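PDB 3ZED: RNA-directed RNA polymerase from Infectious pancreatic necrosis virus, which catalyses the template-directed synthesis of RNA from ribonucleoside triphosphates and is probably also found covalently linked to the viral genomic RNA. Local coordinates for residues B[126-131]-B[149-154]; B[132-137]-B[628-633]; B[612-617]-B[637-642]. All blocks are in the same frame, centred on the assembly; numbering follows the deposited sequence.

Interaction 1: residues B[126-131]-B[149-154]; sequences TLLKQL and QVREAI
Arg151 hydrogen-bonds through NH1 to the backbone O of Leu30, while the aliphatic root of the same side chain lies against Leu128 on the facing helix. A bend at chi3 (85°) carries the guanidinium away from helix 125-137, and what remains at the interface is pure hydrocarbon. Both methyls of Leu128 rest against the stem: Arg151 CG is 4.0 Å from Leu128 CD2 and equally close to CD1, with Arg151 CB beside CD1 as well. Leu128 holds its CG anti to the backbone N (chi1 175°), which sends the branched end across to the second helix. At a different part of Leu128, nearer its root, the tip of Ile154 comes in, its CD1 lying 3.9 Å from Leu128 CB. One turn further along helix 125-137, the single methyl CD1 of Leu131 settles over the fork of Val150, 3.7 Å from CG1 and 3.8 Å from CG2, the two side chains crossing at about a right angle. The short helical segments run antiparallel, inclined at 154°, with their axes 10.4 Å apart. They belong to helices 125-137 and 143-156, which follow one another in the chain and pack as a helical hairpin. Leu147 extends the apolar seam along both leucines, Pro32 closes over Leu128 and Ile154, and helix 580-588 backs Val150 and Ile154. With four of the five touching residues buried and branched methyls making nearly all the contacts, the hairpin is held here by shape and exclusion of water, the one charged group among the touching residues, that of Arg151, being turned to a backbone carbonyl.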
ATOM      1  N   THR B 126     -26.569  19.629   0.713  1.00 49.20           N
ATOM      2  CA  THR B 126     -26.990  20.386  -0.475  1.00 49.42           C
ATOM      3  C   THR B 126     -27.354  19.368  -1.564  1.00 49.25           C
ATOM      4  O   THR B 126     -28.431  19.479  -2.138  1.00 49.24           O
ATOM      5  CB  THR B 126     -25.922  21.411  -0.904  1.00 62.99           C
ATOM      6  OG1 THR B 126     -25.566  22.190   0.239  1.00 66.88           O
ATOM      7  CG2 THR B 126     -26.422  22.356  -1.988  1.00 64.81           C
ATOM      8  N   LEU B 127     -26.506  18.336  -1.774  1.00 43.65           N
ATOM      9  CA  LEU B 127     -26.756  17.275  -2.757  1.00 41.84           C
ATOM     10  C   LEU B 127     -28.028  16.486  -2.391  1.00 47.67           C
ATOM     11  O   LEU B 127     -28.838  16.211  -3.283  1.00 49.50           O
ATOM     12  CB  LEU B 127     -25.529  16.343  -2.918  1.00 39.98           C
ATOM     13  CG  LEU B 127     -25.649  15.160  -3.894  1.00 42.70           C
ATOM     14  CD1 LEU B 127     -25.891  15.621  -5.334  1.00 42.36           C
ATOM     15  CD2 LEU B 127     -24.435  14.283  -3.824  1.00 42.71           C
ATOM     16  N   LEU B 128     -28.246  16.185  -1.108  1.00 44.52           N
ATOM     17  CA  LEU B 128     -29.443  15.456  -0.658  1.00 43.91           C
ATOM     18  C   LEU B 128     -30.720  16.237  -1.001  1.00 47.30           C
ATOM     19  O   LEU B 128     -31.718  15.621  -1.419  1.00 45.12           O
ATOM     20  CB  LEU B 128     -29.386  15.152   0.874  1.00 44.43           C
ATOM     21  CG  LEU B 128     -30.628  14.485   1.504  1.00 48.42           C
ATOM     22  CD1 LEU B 128     -30.934  13.146   0.837  1.00 47.15           C
ATOM     23  CD2 LEU B 128     -30.439  14.273   2.989  1.00 51.23           C
ATOM     24  N   LYS B 129     -30.696  17.581  -0.795  1.00 45.63           N
ATOM     25  CA  LYS B 129     -31.819  18.464  -1.139  1.00 47.27           C
ATOM     26  C   LYS B 129     -32.079  18.413  -2.651  1.00 49.34           C
ATOM     27  O   LYS B 129     -33.220  18.223  -3.075  1.00 49.87           O
ATOM     28  CB  LYS B 129     -31.554  19.911  -0.678  1.00 52.47           C
ATOM     29  CG  LYS B 129     -31.700  20.129   0.825  1.00 61.59           C
ATOM     30  CD  LYS B 129     -30.948  21.363   1.300  1.00 70.18           C
ATOM     31  CE  LYS B 129     -31.137  21.584   2.780  1.00 87.45           C
ATOM     32  NZ  LYS B 129     -30.076  22.452   3.349  1.00 96.97           N
ATOM     33  N   GLN B 130     -31.013  18.505  -3.453  1.00 45.48           N
ATOM     34  CA  GLN B 130     -31.077  18.472  -4.914  1.00 44.72           C
ATOM     35  C   GLN B 130     -31.623  17.128  -5.429  1.00 45.73           C
ATOM     36  O   GLN B 130     -32.512  17.117  -6.278  1.00 45.40           O
ATOM     37  CB  GLN B 130     -29.700  18.770  -5.520  1.00 45.16           C
ATOM     38  CG  GLN B 130     -29.230  20.208  -5.295  1.00 57.02           C
ATOM     39  CD  GLN B 130     -30.138  21.248  -5.906  1.00 65.63           C
ATOM     40  OE1 GLN B 130     -30.647  21.100  -7.015  1.00 55.34           O
ATOM     41  NE2 GLN B 130     -30.361  22.327  -5.189  1.00 68.07           N
ATOM     42  N   LEU B 131     -31.155  16.009  -4.860  1.00 41.33           N
ATOM     43  CA  LEU B 131     -31.636  14.671  -5.215  1.00 39.97           C
ATOM     44  C   LEU B 131     -33.138  14.563  -4.979  1.00 45.97           C
ATOM     45  O   LEU B 131     -33.852  14.038  -5.845  1.00 46.09           O
ATOM     46  CB  LEU B 131     -30.894  13.587  -4.414  1.00 38.82           C
ATOM     47  CG  LEU B 131     -29.422  13.355  -4.741  1.00 42.54           C
ATOM     48  CD1 LEU B 131     -28.770  12.562  -3.642  1.00 41.71           C
ATOM     49  CD2 LEU B 131     -29.230  12.640  -6.104  1.00 42.70           C
ATOM     50  N   GLN B 149     -30.617   5.565  -0.516  1.00 38.56           N
ATOM     51  CA  GLN B 149     -29.242   5.142  -0.239  1.00 37.23           C
ATOM     52  C   GLN B 149     -28.370   6.303   0.225  1.00 40.24           C
ATOM     53  O   GLN B 149     -27.658   6.153   1.226  1.00 40.11           O
ATOM     54  CB  GLN B 149     -28.638   4.440  -1.446  1.00 36.59           C
ATOM     55  CG  GLN B 149     -29.172   3.019  -1.577  1.00 38.07           C
ATOM     56  CD  GLN B 149     -28.783   2.352  -2.870  1.00 62.18           C
ATOM     57  OE1 GLN B 149     -28.232   2.970  -3.796  1.00 59.71           O
ATOM     58  NE2 GLN B 149     -29.109   1.073  -2.974  1.00 53.33           N
ATOM     59  N   VAL B 150     -28.460   7.463  -0.461  1.00 36.83           N
ATOM     60  CA  VAL B 150     -27.694   8.651  -0.088  1.00 36.07           C
ATOM     61  C   VAL B 150     -28.142   9.144   1.317  1.00 38.58           C
ATOM     62  O   VAL B 150     -27.283   9.416   2.160  1.00 37.09           O
ATOM     63  CB  VAL B 150     -27.787   9.772  -1.142  1.00 39.80           C
ATOM     64  CG1 VAL B 150     -27.115  11.053  -0.640  1.00 39.82           C
ATOM     65  CG2 VAL B 150     -27.150   9.331  -2.454  1.00 39.25           C
ATOM     66  N   ARG B 151     -29.465   9.202   1.568  1.00 36.05           N
ATOM     67  CA  ARG B 151     -29.992   9.638   2.862  1.00 38.04           C
ATOM     68  C   ARG B 151     -29.569   8.693   3.989  1.00 41.72           C
ATOM     69  O   ARG B 151     -29.205   9.177   5.058  1.00 42.85           O
ATOM     70  CB  ARG B 151     -31.515   9.784   2.844  1.00 39.59           C
ATOM     71  CG  ARG B 151     -31.997  10.759   3.908  1.00 49.77           C
ATOM     72  CD  ARG B 151     -33.474  11.040   3.823  1.00 59.86           C
ATOM     73  NE  ARG B 151     -34.217  10.018   4.552  1.00 69.39           N
ATOM     74  CZ  ARG B 151     -34.749  10.186   5.750  1.00 77.14           C
ATOM     75  NH1 ARG B 151     -34.672  11.362   6.359  1.00 69.65           N
ATOM     76  NH2 ARG B 151     -35.387   9.191   6.341  1.00 75.19           N
ATOM     77  N   GLU B 152     -29.651   7.358   3.759  1.00 36.90           N
ATOM     78  CA  GLU B 152     -29.238   6.333   4.723  1.00 36.65           C
ATOM     79  C   GLU B 152     -27.717   6.432   5.000  1.00 38.09           C
ATOM     80  O   GLU B 152     -27.318   6.324   6.153  1.00 37.83           O
ATOM     81  CB  GLU B 152     -29.629   4.922   4.233  1.00 37.88           C
ATOM     82  CG  GLU B 152     -29.134   3.765   5.102  1.00 47.06           C
ATOM     83  CD  GLU B 152     -29.808   3.415   6.425  1.00 77.75           C
ATOM     84  OE1 GLU B 152     -30.560   4.256   6.972  1.00 66.47           O
ATOM     85  OE2 GLU B 152     -29.516   2.314   6.951  1.00 82.18           O
ATOM     86  N   ALA B 153     -26.890   6.702   3.960  1.00 34.80           N
ATOM     87  CA  ALA B 153     -25.436   6.874   4.146  1.00 34.36           C
ATOM     88  C   ALA B 153     -25.143   8.116   5.026  1.00 42.00           C
ATOM     89  O   ALA B 153     -24.332   8.029   5.940  1.00 40.38           O
ATOM     90  CB  ALA B 153     -24.723   6.986   2.805  1.00 33.48           C
ATOM     91  N   ILE B 154     -25.864   9.241   4.793  1.00 42.10           N
ATOM     92  CA  ILE B 154     -25.716  10.464   5.587  1.00 43.64           C
ATOM     93  C   ILE B 154     -26.139  10.182   7.048  1.00 48.97           C
ATOM     94  O   ILE B 154     -25.460  10.636   7.976  1.00 49.94           O
ATOM     95  CB  ILE B 154     -26.525  11.640   4.951  1.00 47.80           C
ATOM     96  CG1 ILE B 154     -25.858  12.129   3.629  1.00 46.18           C
ATOM     97  CG2 ILE B 154     -26.706  12.803   5.953  1.00 49.42           C
ATOM     98  CD1 ILE B 154     -26.678  13.048   2.763  1.00 44.17           C
TER

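Interaction 2: residues B[132-137]-B[628-633]; sequences TFFLLE and ETAAKH
An aromatic side chain wedged against a neighbouring helix makes this partly buried contact, which joins two regions far apart in sequence: helix 125-137, in the N-terminal part of the chain, and helix 625-645, in the thumb domain. Phe134 is the wedge. Its ring meets three residues of the partner helix, Thr629, Ala630 and His633, which share one side of that helix. Over one ring face lies the methyl of Thr629, a CH-pi contact with CG2 4.0 Å from the Phe134 ring centroid and close to the ring normal. That methyl is presented because Thr629 turns OG1 beside its own backbone N (chi1 -44°), where the hydroxyl hydrogen-bonds to the carbonyl O of Pro625 one turn back. The opposite face of the phenyl ring is covered by Phe133 CD2, from the preceding residue. Between ring and backbone there is little distance: Phe134 CD2 is 3.7 Å from Ala630 CA, a closeness that the small alanine side chain permits. At the far end of the ring, Phe134 CE2 comes to 3.7 Å from His633 CB. Here the two rings form an offset edge-to-face pair, the edge of Phe134 directed at the face of His633, with centroids 5.5 Å apart and planes at 70°. The helical segments pass each other at 127°, their axes 9.6 Å apart. From helix 125-137, Leu127, Gln130 and Leu131 also pack on Ala630. The phenyl ring is thus packed between the Thr629 methyl and Phe133, with Ala630 and the His633 imidazole along its rim, so that dispersion and weak CH-pi and aromatic electrostatics, rather than directional polar bonds, join the two segments.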
ATOM      1  N   THR B 132     -33.630  15.075  -3.823  1.00 43.62           N
ATOM      2  CA  THR B 132     -35.063  15.059  -3.482  1.00 45.11           C
ATOM      3  C   THR B 132     -35.878  15.899  -4.489  1.00 50.14           C
ATOM      4  O   THR B 132     -36.950  15.454  -4.930  1.00 49.02           O
ATOM      5  CB  THR B 132     -35.297  15.568  -2.053  1.00 51.48           C
ATOM      6  OG1 THR B 132     -34.451  14.854  -1.168  1.00 50.37           O
ATOM      7  CG2 THR B 132     -36.753  15.429  -1.615  1.00 53.25           C
ATOM      8  N   PHE B 133     -35.381  17.101  -4.839  1.00 47.55           N
ATOM      9  CA  PHE B 133     -36.082  17.949  -5.806  1.00 49.72           C
ATOM     10  C   PHE B 133     -36.177  17.270  -7.162  1.00 52.02           C
ATOM     11  O   PHE B 133     -37.236  17.301  -7.776  1.00 52.39           O
ATOM     12  CB  PHE B 133     -35.428  19.336  -5.984  1.00 52.98           C
ATOM     13  CG  PHE B 133     -36.056  20.130  -7.129  1.00 56.78           C
ATOM     14  CD1 PHE B 133     -37.405  20.483  -7.100  1.00 61.13           C
ATOM     15  CD2 PHE B 133     -35.309  20.468  -8.256  1.00 59.56           C
ATOM     16  CE1 PHE B 133     -37.982  21.196  -8.157  1.00 63.36           C
ATOM     17  CE2 PHE B 133     -35.878  21.205  -9.297  1.00 63.43           C
ATOM     18  CZ  PHE B 133     -37.203  21.586  -9.226  1.00 63.01           C
ATOM     19  N   PHE B 134     -35.089  16.647  -7.626  1.00 45.90           N
ATOM     20  CA  PHE B 134     -35.140  16.030  -8.937  1.00 43.86           C
ATOM     21  C   PHE B 134     -35.973  14.743  -8.907  1.00 45.87           C
ATOM     22  O   PHE B 134     -36.564  14.409  -9.937  1.00 43.71           O
ATOM     23  CB  PHE B 134     -33.730  15.834  -9.521  1.00 44.05           C
ATOM     24  CG  PHE B 134     -33.134  17.141 -10.016  1.00 46.39           C
ATOM     25  CD1 PHE B 134     -33.746  17.867 -11.044  1.00 50.80           C
ATOM     26  CD2 PHE B 134     -31.956  17.642  -9.466  1.00 46.88           C
ATOM     27  CE1 PHE B 134     -33.184  19.070 -11.510  1.00 51.35           C
ATOM     28  CE2 PHE B 134     -31.403  18.849  -9.923  1.00 50.10           C
ATOM     29  CZ  PHE B 134     -32.020  19.557 -10.946  1.00 48.71           C
ATOM     30  N   LEU B 135     -36.109  14.068  -7.725  1.00 43.20           N
ATOM     31  CA  LEU B 135     -36.977  12.882  -7.651  1.00 44.58           C
ATOM     32  C   LEU B 135     -38.471  13.304  -7.781  1.00 49.75           C
ATOM     33  O   LEU B 135     -39.298  12.540  -8.311  1.00 48.10           O
ATOM     34  CB  LEU B 135     -36.751  12.070  -6.362  1.00 45.39           C
ATOM     35  CG  LEU B 135     -37.570  10.762  -6.241  1.00 51.61           C
ATOM     36  CD1 LEU B 135     -36.905   9.643  -6.976  1.00 50.58           C
ATOM     37  CD2 LEU B 135     -37.788  10.360  -4.803  1.00 54.53           C
ATOM     38  N   LEU B 136     -38.791  14.521  -7.277  1.00 48.02           N
ATOM     39  CA  LEU B 136     -40.111  15.142  -7.344  1.00 49.97           C
ATOM     40  C   LEU B 136     -40.542  15.432  -8.779  1.00 56.03           C
ATOM     41  O   LEU B 136     -41.742  15.490  -9.046  1.00 56.85           O
ATOM     42  CB  LEU B 136     -40.133  16.473  -6.563  1.00 50.93           C
ATOM     43  CG  LEU B 136     -40.004  16.440  -5.034  1.00 55.52           C
ATOM     44  CD1 LEU B 136     -39.895  17.854  -4.487  1.00 56.24           C
ATOM     45  CD2 LEU B 136     -41.157  15.680  -4.375  1.00 57.90           C
ATOM     46  N   GLU B 137     -39.568  15.649  -9.684  1.00 53.54           N
ATOM     47  CA  GLU B 137     -39.789  16.051 -11.090  1.00 54.17           C
ATOM     48  C   GLU B 137     -39.492  14.981 -12.143  1.00 55.23           C
ATOM     49  O   GLU B 137     -39.851  15.177 -13.299  1.00 54.39           O
ATOM     50  CB  GLU B 137     -38.895  17.266 -11.425  1.00 55.69           C
ATOM     51  CG  GLU B 137     -39.302  18.563 -10.753  1.00 70.05           C
ATOM     52  CD  GLU B 137     -38.749  19.804 -11.420  1.00106.24           C
ATOM     53  OE1 GLU B 137     -37.564  19.793 -11.831  1.00104.84           O
ATOM     54  OE2 GLU B 137     -39.498  20.804 -11.502  1.00117.69           O
ATOM     55  N   GLU B 628     -26.685  11.900 -11.469  1.00 33.09           N
ATOM     56  CA  GLU B 628     -26.132  12.672 -12.565  1.00 33.57           C
ATOM     57  C   GLU B 628     -26.944  13.970 -12.782  1.00 39.34           C
ATOM     58  O   GLU B 628     -26.334  15.005 -12.980  1.00 38.43           O
ATOM     59  CB  GLU B 628     -26.067  11.809 -13.855  1.00 34.71           C
ATOM     60  CG  GLU B 628     -25.774  12.559 -15.150  1.00 40.06           C
ATOM     61  CD  GLU B 628     -24.538  13.440 -15.202  1.00 50.79           C
ATOM     62  OE1 GLU B 628     -23.562  13.166 -14.471  1.00 47.07           O
ATOM     63  OE2 GLU B 628     -24.520  14.361 -16.043  1.00 48.38           O
ATOM     64  N   THR B 629     -28.290  13.926 -12.709  1.00 37.63           N
ATOM     65  CA  THR B 629     -29.112  15.128 -12.881  1.00 39.32           C
ATOM     66  C   THR B 629     -28.798  16.144 -11.767  1.00 45.75           C
ATOM     67  O   THR B 629     -28.541  17.312 -12.085  1.00 46.29           O
ATOM     68  CB  THR B 629     -30.612  14.784 -12.931  1.00 47.63           C
ATOM     69  OG1 THR B 629     -30.807  13.643 -13.777  1.00 45.45           O
ATOM     70  CG2 THR B 629     -31.456  15.943 -13.438  1.00 46.35           C
ATOM     71  N   ALA B 630     -28.758  15.678 -10.475  1.00 41.41           N
ATOM     72  CA  ALA B 630     -28.446  16.513  -9.310  1.00 41.53           C
ATOM     73  C   ALA B 630     -26.988  17.022  -9.325  1.00 46.35           C
ATOM     74  O   ALA B 630     -26.793  18.222  -9.130  1.00 46.11           O
ATOM     75  CB  ALA B 630     -28.718  15.762  -8.027  1.00 41.47           C
ATOM     76  N   ALA B 631     -25.979  16.133  -9.568  1.00 42.15           N
ATOM     77  CA  ALA B 631     -24.561  16.529  -9.606  1.00 41.44           C
ATOM     78  C   ALA B 631     -24.261  17.497 -10.769  1.00 46.00           C
ATOM     79  O   ALA B 631     -23.510  18.450 -10.556  1.00 44.97           O
ATOM     80  CB  ALA B 631     -23.649  15.312  -9.689  1.00 40.25           C
ATOM     81  N   LYS B 632     -24.835  17.260 -11.981  1.00 43.48           N
ATOM     82  CA  LYS B 632     -24.648  18.149 -13.145  1.00 44.58           C
ATOM     83  C   LYS B 632     -25.137  19.553 -12.777  1.00 50.48           C
ATOM     84  O   LYS B 632     -24.423  20.531 -12.996  1.00 50.36           O
ATOM     85  CB  LYS B 632     -25.382  17.625 -14.403  1.00 45.63           C
ATOM     86  CG  LYS B 632     -25.217  18.494 -15.653  1.00 46.13           C
ATOM     87  CD  LYS B 632     -25.999  17.943 -16.851  1.00 53.87           C
ATOM     88  CE  LYS B 632     -25.520  18.544 -18.161  1.00 82.16           C
ATOM     89  NZ  LYS B 632     -26.147  17.929 -19.382  1.00 94.17           N
ATOM     90  N   HIS B 633     -26.336  19.627 -12.167  1.00 48.80           N
ATOM     91  CA  HIS B 633     -26.938  20.874 -11.708  1.00 50.67           C
ATOM     92  C   HIS B 633     -26.012  21.592 -10.722  1.00 55.67           C
ATOM     93  O   HIS B 633     -25.747  22.778 -10.883  1.00 55.72           O
ATOM     94  CB  HIS B 633     -28.307  20.618 -11.061  1.00 51.99           C
ATOM     95  CG  HIS B 633     -28.927  21.866 -10.514  1.00 57.03           C
ATOM     96  ND1 HIS B 633     -28.796  22.210  -9.182  1.00 59.44           N
ATOM     97  CD2 HIS B 633     -29.592  22.855 -11.155  1.00 59.76           C
ATOM     98  CE1 HIS B 633     -29.439  23.365  -9.047  1.00 60.07           C
ATOM     99  NE2 HIS B 633     -29.918  23.794 -10.207  1.00 60.60           N
TER

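Interaction 3: residues B[612-617]-B[637-642]; sequences RYEAIR and DKRKRL
A salt-bridge network of Glu614, Arg617 and Arg639 ties together helices 604-621 and 625-645, two successive helices of the thumb domain. Glu614 sits in the middle, its chain bent at chi2 (-66°) so that the carboxylate can serve both arginines with separate oxygens. Across the contact Arg639 NH2 donates to Glu614 OE2 at 3.0 Å, a moderately bent bond (151°) that reaches the oxygen from above the carboxylate plane, 48° out of it. The same OE2 accepts the backbone N of Leu675, and Arg639 NH2 also bonds to the carbonyl O of Leu671. On its own helix Arg617 NH1 meets Glu614 OE1 at 2.7 Å, on the syn lone pair of that oxygen, and Ser635 OG bonds to OE1 too. With each oxygen held by two partners, the buried carboxylate has little freedom to rotate, and the two guanidinium groups would favour its negative charge. One residue earlier on each helix, carbon atoms meet instead: Lys638 CE lies 4.2 Å from Tyr613 CE2, while the phenol OH of Tyr613 bonds to Asp124 OD2. The backbones stay well apart, the nearest CA atoms, those of Tyr613 and Lys638, being 9.2 Å from each other, and long side chains span the interval. Around this bridge, Arg617 NH2 pairs with Glu628 nearer the start of helix 625-645, Ile616 packs on helix 580-588, and the loop carrying Leu671 and Leu675 lies beside Glu614 and Arg639.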
ATOM      1  N   ARG B 612     -15.396  18.225  -6.953  1.00 46.48           N
ATOM      2  CA  ARG B 612     -16.178  17.246  -6.186  1.00 46.23           C
ATOM      3  C   ARG B 612     -17.366  16.691  -6.999  1.00 44.93           C
ATOM      4  O   ARG B 612     -17.517  15.480  -7.084  1.00 41.67           O
ATOM      5  CB  ARG B 612     -16.673  17.890  -4.879  1.00 50.97           C
ATOM      6  CG  ARG B 612     -17.717  17.072  -4.122  1.00 60.39           C
ATOM      7  CD  ARG B 612     -18.601  17.974  -3.286  1.00 66.00           C
ATOM      8  NE  ARG B 612     -17.915  18.403  -2.071  1.00 65.39           N
ATOM      9  CZ  ARG B 612     -18.483  19.103  -1.104  1.00 74.45           C
ATOM     10  NH1 ARG B 612     -19.757  19.468  -1.199  1.00 58.94           N
ATOM     11  NH2 ARG B 612     -17.792  19.431  -0.024  1.00 66.48           N
ATOM     12  N   TYR B 613     -18.185  17.574  -7.598  1.00 41.89           N
ATOM     13  CA  TYR B 613     -19.347  17.175  -8.388  1.00 41.28           C
ATOM     14  C   TYR B 613     -18.958  16.607  -9.759  1.00 45.19           C
ATOM     15  O   TYR B 613     -19.624  15.696 -10.213  1.00 45.16           O
ATOM     16  CB  TYR B 613     -20.336  18.335  -8.521  1.00 43.80           C
ATOM     17  CG  TYR B 613     -20.936  18.688  -7.180  1.00 47.04           C
ATOM     18  CD1 TYR B 613     -21.697  17.759  -6.467  1.00 48.43           C
ATOM     19  CD2 TYR B 613     -20.658  19.909  -6.569  1.00 48.98           C
ATOM     20  CE1 TYR B 613     -22.191  18.046  -5.198  1.00 49.31           C
ATOM     21  CE2 TYR B 613     -21.138  20.203  -5.291  1.00 50.37           C
ATOM     22  CZ  TYR B 613     -21.903  19.267  -4.610  1.00 56.38           C
ATOM     23  OH  TYR B 613     -22.446  19.563  -3.386  1.00 57.05           O
ATOM     24  N   GLU B 614     -17.863  17.070 -10.381  1.00 40.97           N
ATOM     25  CA  GLU B 614     -17.411  16.522 -11.655  1.00 40.48           C
ATOM     26  C   GLU B 614     -16.800  15.126 -11.476  1.00 42.50           C
ATOM     27  O   GLU B 614     -17.084  14.241 -12.281  1.00 41.78           O
ATOM     28  CB  GLU B 614     -16.396  17.459 -12.346  1.00 43.01           C
ATOM     29  CG  GLU B 614     -16.966  18.776 -12.859  1.00 48.67           C
ATOM     30  CD  GLU B 614     -17.977  18.680 -13.985  1.00 62.30           C
ATOM     31  OE1 GLU B 614     -19.152  18.349 -13.714  1.00 53.42           O
ATOM     32  OE2 GLU B 614     -17.605  18.973 -15.138  1.00 67.68           O
ATOM     33  N   ALA B 615     -15.977  14.922 -10.416  1.00 38.52           N
ATOM     34  CA  ALA B 615     -15.316  13.643 -10.144  1.00 36.27           C
ATOM     35  C   ALA B 615     -16.322  12.558  -9.792  1.00 38.24           C
ATOM     36  O   ALA B 615     -16.202  11.457 -10.324  1.00 37.31           O
ATOM     37  CB  ALA B 615     -14.279  13.784  -9.047  1.00 37.03           C
ATOM     38  N   ILE B 616     -17.353  12.868  -8.978  1.00 35.53           N
ATOM     39  CA  ILE B 616     -18.389  11.888  -8.631  1.00 35.59           C
ATOM     40  C   ILE B 616     -19.148  11.436  -9.938  1.00 38.21           C
ATOM     41  O   ILE B 616     -19.468  10.250 -10.089  1.00 35.10           O
ATOM     42  CB  ILE B 616     -19.333  12.339  -7.476  1.00 39.17           C
ATOM     43  CG1 ILE B 616     -20.006  11.131  -6.800  1.00 40.32           C
ATOM     44  CG2 ILE B 616     -20.375  13.373  -7.891  1.00 40.74           C
ATOM     45  CD1 ILE B 616     -19.109  10.321  -5.808  1.00 45.92           C
ATOM     46  N   ARG B 617     -19.331  12.360 -10.894  1.00 35.90           N
ATOM     47  CA  ARG B 617     -19.952  12.048 -12.184  1.00 36.07           C
ATOM     48  C   ARG B 617     -19.022  11.153 -13.017  1.00 38.28           C
ATOM     49  O   ARG B 617     -19.465  10.110 -13.486  1.00 37.35           O
ATOM     50  CB  ARG B 617     -20.288  13.332 -12.952  1.00 36.93           C
ATOM     51  CG  ARG B 617     -21.377  14.181 -12.309  1.00 39.94           C
ATOM     52  CD  ARG B 617     -21.469  15.555 -12.964  1.00 33.87           C
ATOM     53  NE  ARG B 617     -22.057  15.454 -14.296  1.00 39.23           N
ATOM     54  CZ  ARG B 617     -21.991  16.396 -15.231  1.00 51.59           C
ATOM     55  NH1 ARG B 617     -21.331  17.524 -15.002  1.00 37.92           N
ATOM     56  NH2 ARG B 617     -22.573  16.215 -16.401  1.00 39.52           N
ATOM     57  N   ASP B 637     -24.135  25.105 -11.471  1.00 66.40           N
ATOM     58  CA  ASP B 637     -24.479  26.187 -10.547  1.00 68.73           C
ATOM     59  C   ASP B 637     -23.216  26.727  -9.855  1.00 74.11           C
ATOM     60  O   ASP B 637     -23.094  27.940  -9.702  1.00 75.95           O
ATOM     61  CB  ASP B 637     -25.519  25.734  -9.509  1.00 70.95           C
ATOM     62  CG  ASP B 637     -26.118  26.858  -8.678  1.00 84.37           C
ATOM     63  OD1 ASP B 637     -26.868  27.687  -9.248  1.00 86.24           O
ATOM     64  OD2 ASP B 637     -25.876  26.881  -7.448  1.00 88.98           O
ATOM     65  N   LYS B 638     -22.273  25.836  -9.468  1.00 69.70           N
ATOM     66  CA  LYS B 638     -20.999  26.216  -8.846  1.00 69.86           C
ATOM     67  C   LYS B 638     -20.122  26.969  -9.848  1.00 75.88           C
ATOM     68  O   LYS B 638     -19.425  27.906  -9.457  1.00 78.30           O
ATOM     69  CB  LYS B 638     -20.232  24.992  -8.299  1.00 70.59           C
ATOM     70  CG  LYS B 638     -20.866  24.263  -7.102  1.00 79.31           C
ATOM     71  CD  LYS B 638     -20.744  24.985  -5.773  1.00 85.27           C
ATOM     72  CE  LYS B 638     -21.683  24.371  -4.769  1.00 88.15           C
ATOM     73  NZ  LYS B 638     -22.208  25.383  -3.818  1.00 96.49           N
ATOM     74  N   ARG B 639     -20.155  26.556 -11.134  1.00 70.82           N
ATOM     75  CA  ARG B 639     -19.407  27.182 -12.223  1.00 71.01           C
ATOM     76  C   ARG B 639     -19.966  28.574 -12.532  1.00 80.23           C
ATOM     77  O   ARG B 639     -19.200  29.475 -12.885  1.00 81.50           O
ATOM     78  CB  ARG B 639     -19.452  26.307 -13.480  1.00 66.45           C
ATOM     79  CG  ARG B 639     -18.496  25.124 -13.471  1.00 59.42           C
ATOM     80  CD  ARG B 639     -18.570  24.411 -14.807  1.00 53.86           C
ATOM     81  NE  ARG B 639     -17.927  23.097 -14.772  1.00 50.37           N
ATOM     82  CZ  ARG B 639     -16.646  22.875 -15.037  1.00 58.29           C
ATOM     83  NH1 ARG B 639     -15.845  23.881 -15.375  1.00 51.38           N
ATOM     84  NH2 ARG B 639     -16.157  21.650 -14.975  1.00 44.65           N
ATOM     85  N   LYS B 640     -21.303  28.742 -12.409  1.00 79.20           N
ATOM     86  CA  LYS B 640     -22.008  30.006 -12.635  1.00 81.95           C
ATOM     87  C   LYS B 640     -21.687  31.007 -11.505  1.00 90.80           C
ATOM     88  O   LYS B 640     -21.539  32.200 -11.777  1.00 91.75           O
ATOM     89  CB  LYS B 640     -23.528  29.777 -12.754  1.00 83.70           C
ATOM     90  N   ARG B 641     -21.556  30.511 -10.249  1.00 89.30           N
ATOM     91  CA  ARG B 641     -21.213  31.304  -9.059  1.00 91.26           C
ATOM     92  C   ARG B 641     -19.792  31.864  -9.183  1.00 98.69           C
ATOM     93  O   ARG B 641     -19.525  32.972  -8.718  1.00100.99           O
ATOM     94  CB  ARG B 641     -21.350  30.467  -7.774  1.00 89.97           C
ATOM     95  N   LEU B 642     -18.900  31.093  -9.833  1.00 94.75           N
ATOM     96  CA  LEU B 642     -17.496  31.403 -10.101  1.00 94.94           C
ATOM     97  C   LEU B 642     -17.348  32.555 -11.121  1.00102.56           C
ATOM     98  O   LEU B 642     -16.416  33.353 -11.008  1.00103.28           O
ATOM     99  CB  LEU B 642     -16.837  30.129 -10.632  1.00 92.62           C
ATOM    100  CG  LEU B 642     -15.343  30.110 -10.653  1.00 96.37           C
ATOM    101  CD1 LEU B 642     -14.828  29.180  -9.611  1.00 95.27           C
ATOM    102  CD2 LEU B 642     -14.848  29.743 -12.024  1.00 97.52           C
TER

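Overall arrangement
The three contacts form a chain of packed helices on one side of the polymerase. Helix 125-137 serves both interaction 1 and interaction 2, and helix 625-645 both interaction 2 and interaction 3. Interaction 1 is buried and almost wholly aliphatic; interaction 2, about 11 Å away between centres, is partly buried and aromatic, and the two touch directly through apolar side chains. Interaction 3, also partly buried, relies on charge. It touches interaction 2 as well, by a salt bridge between segments 612-617 and 628-633. Interactions 1 and 3 each join successive helices, whereas interaction 2 bridges regions remote in sequence.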